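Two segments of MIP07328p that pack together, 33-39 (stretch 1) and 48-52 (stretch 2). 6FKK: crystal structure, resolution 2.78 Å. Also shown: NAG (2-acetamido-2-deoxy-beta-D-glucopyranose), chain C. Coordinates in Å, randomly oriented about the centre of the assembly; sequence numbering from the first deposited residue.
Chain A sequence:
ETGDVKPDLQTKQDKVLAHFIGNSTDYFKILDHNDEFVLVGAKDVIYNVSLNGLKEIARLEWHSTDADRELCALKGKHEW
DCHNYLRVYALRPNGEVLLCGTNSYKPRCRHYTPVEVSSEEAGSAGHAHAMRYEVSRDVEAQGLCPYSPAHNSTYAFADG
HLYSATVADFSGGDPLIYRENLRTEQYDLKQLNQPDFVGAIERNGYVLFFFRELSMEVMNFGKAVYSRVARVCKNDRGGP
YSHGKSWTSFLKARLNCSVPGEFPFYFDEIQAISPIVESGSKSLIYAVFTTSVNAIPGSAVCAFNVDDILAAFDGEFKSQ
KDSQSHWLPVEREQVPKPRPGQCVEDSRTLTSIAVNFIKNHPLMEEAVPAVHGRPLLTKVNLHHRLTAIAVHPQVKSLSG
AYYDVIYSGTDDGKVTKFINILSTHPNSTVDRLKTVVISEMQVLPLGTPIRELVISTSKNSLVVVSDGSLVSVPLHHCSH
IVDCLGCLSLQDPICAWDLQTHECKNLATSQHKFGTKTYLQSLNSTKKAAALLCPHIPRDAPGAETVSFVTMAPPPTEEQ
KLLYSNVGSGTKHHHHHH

Stretch 1 33-39: HNDEFVL
Stretch 2, residues 48-52: NVSLN

Build two antiparallel strands, 37-39 and 48-50, with axes 4.8 Å apart at closest approach and N-to-C directions 150° apart. Pair Phe37 with Ser50, Val38 with Val49 and Leu39 with Asn48, at CA-CA distances of 4.7, 5.4 and 4.9 Å; Val38-Val49 is the hydrogen-bonded pair.

A loop leads into the first strand. His33 (phi/psi -153/147) makes no contact across. Asn34 (-139/-171, chi1 p) organises the turn: its OD1 accepts hydrogen bonds from Glu36 N at 3.2 Å and Phe37 N at 3.1 Å, while Asn34 N donates to Phe37 O at 3.0 Å. Asn34 O lies 3.3 Å from Leu51 CD1. Asp35 (-67/-12) and Glu36 (-124/-34, chi1 m) point their CA-to-CB bonds away, so Glu36 contributes backbone: Leu51 N donates a hydrogen bond to Glu36 O at 3.0 Å.

Phe37 (-135/150, chi1 m, chi2 -89°) shares a sheet face with Leu39, Asn48 and Ser50 (-76/145, chi1 t). Its ring meets aliphatic carbon, Phe37 CD1 lying 3.8 Å from Ser50 CA and CE1 3.9 Å from Ser50 CB; Phe37 CA makes a CA-H...O contact with Val49 O at 3.5 Å. Asn48 (-101/111, chi1 t, chi2 1°) carries the glycan, ND2 bonded to NAG C1 at 1.4 Å. The sugar lies over one ring face, NAG C6 3.3 Å from Phe37 CZ.

Val38 (-139/142, chi1 p) and Val49 (-120/127, chi1 t) satisfy each other's backbone polar groups through two hydrogen bonds, Val38 N to Val49 O and Val49 N to Val38 O, both 3.0 Å. On the other sheet face, Val38 CG1 packs 4.0 Å from Val49 CB. It also lies 3.7 Å from CD2 of Leu51 (-90/-12, chi1 m, chi2 t), which points toward stretch 1 and buries apolar surface with it.

Leu39 (-103/135, chi1 m, chi2 p) returns to the glycan face, with CD1 3.5 Å from NAG C8.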

ATOM      1  N   HIS A  33      12.190   1.957   5.634  1.00 84.83           N
ATOM      2  CA  HIS A  33      12.995   2.573   4.591  1.00 82.13           C
ATOM      3  C   HIS A  33      13.001   4.085   4.758  1.00 82.96           C
ATOM      4  O   HIS A  33      12.019   4.684   5.206  1.00 92.44           O
ATOM      5  CB  HIS A  33      12.480   2.206   3.194  1.00 87.83           C
ATOM      6  CG  HIS A  33      11.209   2.902   2.814  1.00105.86           C
ATOM      7  ND1 HIS A  33      11.190   4.158   2.247  1.00108.13           N
ATOM      8  CD2 HIS A  33       9.914   2.519   2.923  1.00108.47           C
ATOM      9  CE1 HIS A  33       9.939   4.518   2.021  1.00111.21           C
ATOM     10  NE2 HIS A  33       9.146   3.541   2.422  1.00109.07           N
ATOM     11  N   ASN A  34      14.131   4.687   4.400  1.00 78.27           N
ATOM     12  CA  ASN A  34      14.251   6.126   4.216  1.00 77.53           C
ATOM     13  C   ASN A  34      15.118   6.355   2.980  1.00 90.03           C
ATOM     14  O   ASN A  34      15.442   5.417   2.247  1.00110.41           O
ATOM     15  CB  ASN A  34      14.806   6.809   5.475  1.00 79.47           C
ATOM     16  CG  ASN A  34      16.043   6.123   6.019  1.00 78.31           C
ATOM     17  OD1 ASN A  34      17.135   6.248   5.464  1.00 75.80           O
ATOM     18  ND2 ASN A  34      15.880   5.404   7.123  1.00 90.01           N
ATOM     19  N   ASP A  35      15.505   7.610   2.749  1.00 74.95           N
ATOM     20  CA  ASP A  35      16.220   7.962   1.527  1.00 90.55           C
ATOM     21  C   ASP A  35      17.613   7.350   1.438  1.00 98.78           C
ATOM     22  O   ASP A  35      18.212   7.386   0.357  1.00105.89           O
ATOM     23  CB  ASP A  35      16.328   9.483   1.401  1.00106.59           C
ATOM     24  CG  ASP A  35      15.237  10.077   0.530  1.00103.35           C
ATOM     25  OD1 ASP A  35      14.432   9.303  -0.029  1.00 98.10           O
ATOM     26  OD2 ASP A  35      15.187  11.318   0.403  1.00105.85           O
ATOM     27  N   GLU A  36      18.143   6.789   2.522  1.00 99.91           N
ATOM     28  CA  GLU A  36      19.516   6.303   2.530  1.00101.98           C
ATOM     29  C   GLU A  36      19.663   4.836   2.902  1.00102.94           C
ATOM     30  O   GLU A  36      20.557   4.174   2.372  1.00106.33           O
ATOM     31  CB  GLU A  36      20.368   7.149   3.490  1.00109.15           C
ATOM     32  CG  GLU A  36      20.457   8.614   3.093  1.00123.49           C
ATOM     33  CD  GLU A  36      21.190   9.454   4.119  1.00145.16           C
ATOM     34  OE1 GLU A  36      21.517   8.924   5.200  1.00154.96           O
ATOM     35  OE2 GLU A  36      21.437  10.648   3.843  1.00152.21           O
ATOM     36  N   PHE A  37      18.822   4.308   3.788  1.00 89.31           N
ATOM     37  CA  PHE A  37      18.929   2.925   4.227  1.00 87.50           C
ATOM     38  C   PHE A  37      17.554   2.273   4.241  1.00 83.06           C
ATOM     39  O   PHE A  37      16.536   2.936   4.459  1.00 91.44           O
ATOM     40  CB  PHE A  37      19.577   2.830   5.616  1.00 96.35           C
ATOM     41  CG  PHE A  37      21.002   3.299   5.642  1.00110.77           C
ATOM     42  CD1 PHE A  37      22.038   2.420   5.377  1.00123.72           C
ATOM     43  CD2 PHE A  37      21.305   4.624   5.911  1.00115.68           C
ATOM     44  CE1 PHE A  37      23.350   2.850   5.390  1.00133.38           C
ATOM     45  CE2 PHE A  37      22.615   5.061   5.925  1.00128.61           C
ATOM     46  CZ  PHE A  37      23.639   4.173   5.660  1.00135.24           C
ATOM     47  N   VAL A  38      17.538   0.964   4.000  1.00 76.84           N
ATOM     48  CA  VAL A  38      16.304   0.192   3.917  1.00 73.49           C
ATOM     49  C   VAL A  38      16.510  -1.140   4.628  1.00 75.53           C
ATOM     50  O   VAL A  38      17.589  -1.737   4.552  1.00 73.08           O
ATOM     51  CB  VAL A  38      15.869  -0.016   2.450  1.00 57.48           C
ATOM     52  CG1 VAL A  38      16.933  -0.782   1.675  1.00 74.72           C
ATOM     53  CG2 VAL A  38      14.525  -0.726   2.378  1.00 56.69           C
ATOM     54  N   LEU A  39      15.477  -1.592   5.334  1.00 66.94           N
ATOM     55  CA  LEU A  39      15.493  -2.868   6.037  1.00 62.69           C
ATOM     56  C   LEU A  39      14.694  -3.894   5.244  1.00 59.84           C
ATOM     57  O   LEU A  39      13.590  -3.599   4.774  1.00 73.60           O
ATOM     58  CB  LEU A  39      14.916  -2.730   7.448  1.00 72.08           C
ATOM     59  CG  LEU A  39      15.863  -2.318   8.581  1.00 76.88           C
ATOM     60  CD1 LEU A  39      16.452  -0.937   8.345  1.00 94.61           C
ATOM     61  CD2 LEU A  39      15.146  -2.381   9.923  1.00 67.59           C
ATOM     62  N   ASN A  48      20.205  -4.766   6.661  1.00 99.38           N
ATOM     63  CA  ASN A  48      20.317  -3.311   6.596  1.00 99.09           C
ATOM     64  C   ASN A  48      21.119  -2.990   5.337  1.00108.45           C
ATOM     65  O   ASN A  48      22.318  -3.282   5.266  1.00110.98           O
ATOM     66  CB  ASN A  48      20.984  -2.754   7.856  1.00101.72           C
ATOM     67  CG  ASN A  48      20.874  -1.232   7.969  1.00104.39           C
ATOM     68  OD1 ASN A  48      20.280  -0.579   7.113  1.00101.57           O
ATOM     69  ND2 ASN A  48      21.442  -0.664   9.036  1.00112.14           N
ATOM     70  N   VAL A  49      20.458  -2.411   4.337  1.00104.50           N
ATOM     71  CA  VAL A  49      21.025  -2.253   3.002  1.00 98.17           C
ATOM     72  C   VAL A  49      21.094  -0.772   2.662  1.00103.11           C
ATOM     73  O   VAL A  49      20.086  -0.062   2.751  1.00 94.90           O
ATOM     74  CB  VAL A  49      20.200  -3.011   1.946  1.00 79.78           C
ATOM     75  CG1 VAL A  49      20.821  -2.848   0.570  1.00 77.76           C
ATOM     76  CG2 VAL A  49      20.078  -4.479   2.322  1.00 79.27           C
ATOM     77  N   SER A  50      22.278  -0.314   2.265  1.00103.30           N
ATOM     78  CA  SER A  50      22.435   1.059   1.807  1.00 95.22           C
ATOM     79  C   SER A  50      21.876   1.208   0.396  1.00 95.81           C
ATOM     80  O   SER A  50      21.977   0.294  -0.427  1.00 99.30           O
ATOM     81  CB  SER A  50      23.909   1.460   1.840  1.00 91.59           C
ATOM     82  OG  SER A  50      24.097   2.745   1.276  1.00 98.85           O
ATOM     83  N   LEU A  51      21.279   2.366   0.117  1.00 97.26           N
ATOM     84  CA  LEU A  51      20.566   2.572  -1.137  1.00 98.60           C
ATOM     85  C   LEU A  51      21.437   3.114  -2.263  1.00106.78           C
ATOM     86  O   LEU A  51      20.997   3.103  -3.419  1.00107.19           O
ATOM     87  CB  LEU A  51      19.379   3.519  -0.926  1.00 84.32           C
ATOM     88  CG  LEU A  51      18.148   2.901  -0.262  1.00 84.98           C
ATOM     89  CD1 LEU A  51      16.983   3.878  -0.259  1.00 69.76           C
ATOM     90  CD2 LEU A  51      17.764   1.610  -0.964  1.00 96.12           C
ATOM     91  N   ASN A  52      22.650   3.584  -1.971  1.00110.43           N
ATOM     92  CA  ASN A  52      23.473   4.168  -3.027  1.00127.87           C
ATOM     93  C   ASN A  52      23.997   3.098  -3.979  1.00133.31           C
ATOM     94  O   ASN A  52      24.053   3.317  -5.194  1.00141.98           O
ATOM     95  CB  ASN A  52      24.623   4.970  -2.418  1.00133.66           C
ATOM     96  CG  ASN A  52      25.548   4.120  -1.573  1.00137.11           C
ATOM     97  OD1 ASN A  52      25.188   3.022  -1.146  1.00139.43           O
ATOM     98  ND2 ASN A  52      26.749   4.628  -1.320  1.00137.76           N
TER
HETATM   99  C1  NAG C   1      21.382   0.764   9.240  1.00114.04           C
HETATM  100  C2  NAG C   1      21.083   1.159  10.680  1.00114.82           C
HETATM  101  C3  NAG C   1      20.990   2.676  10.795  1.00119.96           C
HETATM  102  C4  NAG C   1      22.312   3.294  10.353  1.00137.29           C
HETATM  103  C5  NAG C   1      22.791   2.783   8.989  1.00134.36           C
HETATM  104  C6  NAG C   1      24.255   3.098   8.759  1.00139.98           C
HETATM  105  C7  NAG C   1      18.650   0.567  11.183  1.00100.00           C
HETATM  106  C8  NAG C   1      18.160   1.522  10.127  1.00 96.75           C
HETATM  107  N2  NAG C   1      19.985   0.457  11.357  1.00100.71           N
HETATM  108  O3  NAG C   1      20.731   3.007  12.158  1.00117.15           O
HETATM  109  O4  NAG C   1      22.168   4.707  10.277  1.00144.99           O
HETATM  110  O5  NAG C   1      22.660   1.351   8.842  1.00123.72           O
HETATM  111  O6  NAG C   1      25.000   3.035   9.969  1.00135.40           O
HETATM  112  O7  NAG C   1      17.859  -0.082  11.875  1.00107.45           O